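Local coordinates for protein extracellular ligand-binding receptor (Rhodopseudomonas palustris, PDB 4F06) that binds p-hydroxybenzoic acid and probably delivers such lignin-derived aromatic compounds to an ABC transporter as its solute-binding component, at residues V146-G152 against T200-A204. Numbering follows the deposited sequence.
Sequences VSDYGPG and TFLPA. With PHB (p-hydroxybenzoic acid), chain B; SO4 (sulfate ion), chain E.
This buried contact joins the C-terminal ends of two adjacent parallel strands, 141-147 and 197-201, where they open into the ligand pocket of a periplasmic binding protein. Val146 pairs with Phe201, CA to CA 4.9 Å. Ser147 N donates to Phe201 O at 3.0 Å, and Val146 CA makes a CA-H...O contact with the same oxygen at 3.2 Å. Beyond the strand, an inverse gamma turn centred on Asp148 leads to Tyr149, the N-cap of helix 150-165. Phe201 (chi1 t) packs its CE2 against Tyr149 CE1 at 4.1 Å and Pro151 CG at 3.9 Å. Phe201 CD2 lies 3.6 Å from Gly152 CA. A CB on Gly152 would clash with Ser147 O, so glycine suits this tight turn into the helix. Tyr149 (chi1 p) brings OH to 3.5 Å from Pro203 CB and donates to PHB O2' at 2.7 Å. Ala204 N donates to PHB O4 at 3.1 Å, so the two segments hold opposite ends of the ligand. Backbone hydrogen bonds join Val146 to strand 169-176 and Thr200 to strand 226-230, and the Leu202 side chain packs on helix 206-217.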
loop_
_atom_site.group_PDB
_atom_site.type_symbol
_atom_site.label_atom_id
_atom_site.label_comp_id
_atom_site.label_asym_id
_atom_site.label_seq_id
_atom_site.Cartn_x
_atom_site.Cartn_y
_atom_site.Cartn_z
ATOM N N VAL A 146 -7.600 -14.933 -0.918
ATOM C CA VAL A 146 -6.541 -13.997 -1.231
ATOM C C VAL A 146 -6.011 -14.239 -2.621
ATOM O O VAL A 146 -6.012 -15.396 -3.100
ATOM C CB VAL A 146 -5.342 -14.115 -0.249
ATOM C CG1 VAL A 146 -5.751 -13.705 1.144
ATOM C CG2 VAL A 146 -4.707 -15.518 -0.255
ATOM N N SER A 147 -5.539 -13.181 -3.302
ATOM C CA SER A 147 -4.865 -13.385 -4.593
ATOM C C SER A 147 -3.624 -14.262 -4.364
ATOM O O SER A 147 -2.870 -14.076 -3.396
ATOM C CB SER A 147 -4.495 -12.056 -5.225
ATOM O OG SER A 147 -5.681 -11.340 -5.500
ATOM N N ASP A 148 -3.367 -15.145 -5.330
ATOM C CA ASP A 148 -2.324 -16.165 -5.183
ATOM C C ASP A 148 -0.959 -15.645 -5.636
ATOM O O ASP A 148 -0.420 -16.029 -6.686
ATOM C CB ASP A 148 -2.716 -17.379 -6.025
ATOM C CG ASP A 148 -1.789 -18.542 -5.809
ATOM O OD1 ASP A 148 -1.072 -18.582 -4.784
ATOM O OD2 ASP A 148 -1.811 -19.425 -6.687
ATOM N N TYR A 149 -0.370 -14.766 -4.834
ATOM C CA TYR A 149 1.025 -14.342 -5.023
ATOM C C TYR A 149 1.490 -13.733 -3.703
ATOM O O TYR A 149 0.747 -13.695 -2.731
ATOM C CB TYR A 149 1.225 -13.396 -6.245
ATOM C CG TYR A 149 0.766 -11.942 -6.069
ATOM C CD1 TYR A 149 -0.532 -11.601 -5.629
ATOM C CD2 TYR A 149 1.623 -10.919 -6.422
ATOM C CE1 TYR A 149 -0.896 -10.257 -5.500
ATOM C CE2 TYR A 149 1.256 -9.579 -6.295
ATOM C CZ TYR A 149 -0.001 -9.268 -5.818
ATOM O OH TYR A 149 -0.386 -7.946 -5.692
ATOM N N GLY A 150 2.723 -13.224 -3.672
ATOM C CA GLY A 150 3.429 -12.844 -2.442
ATOM C C GLY A 150 2.575 -12.189 -1.356
ATOM O O GLY A 150 2.499 -12.704 -0.244
ATOM N N PRO A 151 1.942 -11.042 -1.635
ATOM C CA PRO A 151 1.282 -10.318 -0.549
ATOM C C PRO A 151 -0.002 -11.039 -0.112
ATOM O O PRO A 151 -0.394 -10.934 1.053
ATOM C CB PRO A 151 1.009 -8.930 -1.167
ATOM C CG PRO A 151 0.963 -9.186 -2.647
ATOM C CD PRO A 151 2.010 -10.254 -2.888
ATOM N N GLY A 152 -0.662 -11.768 -1.023
ATOM C CA GLY A 152 -1.832 -12.560 -0.618
ATOM C C GLY A 152 -1.464 -13.686 0.326
ATOM O O GLY A 152 -2.163 -13.959 1.304
ATOM N N THR A 200 -10.408 -10.972 3.081
ATOM C CA THR A 200 -9.852 -10.946 1.740
ATOM C C THR A 200 -8.807 -9.878 1.522
ATOM O O THR A 200 -8.816 -8.789 2.117
ATOM C CB THR A 200 -11.003 -10.822 0.695
ATOM O OG1 THR A 200 -10.509 -11.057 -0.631
ATOM C CG2 THR A 200 -11.595 -9.451 0.733
ATOM N N PHE A 201 -7.887 -10.223 0.624
ATOM C CA PHE A 201 -6.993 -9.284 -0.023
ATOM C C PHE A 201 -6.897 -9.634 -1.513
ATOM O O PHE A 201 -6.720 -10.825 -1.846
ATOM C CB PHE A 201 -5.548 -9.384 0.525
ATOM C CG PHE A 201 -4.533 -8.762 -0.413
ATOM C CD1 PHE A 201 -4.364 -7.369 -0.521
ATOM C CD2 PHE A 201 -3.773 -9.594 -1.260
ATOM C CE1 PHE A 201 -3.501 -6.808 -1.429
ATOM C CE2 PHE A 201 -2.892 -9.024 -2.178
ATOM C CZ PHE A 201 -2.749 -7.643 -2.272
ATOM N N LEU A 202 -7.000 -8.610 -2.363
ATOM C CA LEU A 202 -6.567 -8.682 -3.757
ATOM C C LEU A 202 -5.887 -7.330 -3.990
ATOM O O LEU A 202 -6.193 -6.351 -3.312
ATOM C CB LEU A 202 -7.744 -8.853 -4.732
ATOM C CG LEU A 202 -8.790 -9.928 -4.400
ATOM C CD1 LEU A 202 -9.889 -9.390 -3.495
ATOM C CD2 LEU A 202 -9.394 -10.441 -5.685
ATOM N N PRO A 203 -4.996 -7.202 -4.981
ATOM C CA PRO A 203 -4.351 -5.897 -5.239
ATOM C C PRO A 203 -5.417 -4.903 -5.694
ATOM O O PRO A 203 -6.330 -5.225 -6.498
ATOM C CB PRO A 203 -3.365 -6.204 -6.382
ATOM C CG PRO A 203 -3.912 -7.462 -7.020
ATOM C CD PRO A 203 -4.521 -8.270 -5.876
ATOM N N ALA A 204 -5.318 -3.681 -5.171
ATOM C CA ALA A 204 -6.318 -2.653 -5.512
ATOM C C ALA A 204 -6.328 -2.418 -7.007
ATOM O O ALA A 204 -5.301 -2.304 -7.671
ATOM C CB ALA A 204 -5.986 -1.395 -4.773
HETATM C "C1'" PHB B . 1.740 -5.934 -3.988
HETATM O "O1'" PHB B . 2.565 -6.009 -3.067
HETATM O "O2'" PHB B . 1.884 -6.559 -5.095
HETATM C C1 PHB B . 0.503 -5.125 -3.756
HETATM C C2 PHB B . 0.032 -4.911 -2.446
HETATM C C3 PHB B . -1.132 -4.211 -2.232
HETATM C C4 PHB B . -1.870 -3.741 -3.297
HETATM C C5 PHB B . -1.430 -3.948 -4.588
HETATM C C6 PHB B . -0.256 -4.648 -4.836
HETATM O O4 PHB B . -3.042 -3.094 -3.140
HETATM S S SO4 E . 5.327 -13.330 -6.446
HETATM O O1 SO4 E . 4.540 -12.617 -7.522
HETATM O O2 SO4 E . 6.479 -13.949 -7.140
HETATM O O3 SO4 E . 5.391 -12.259 -5.462
HETATM O O4 SO4 E . 4.521 -14.371 -5.812
#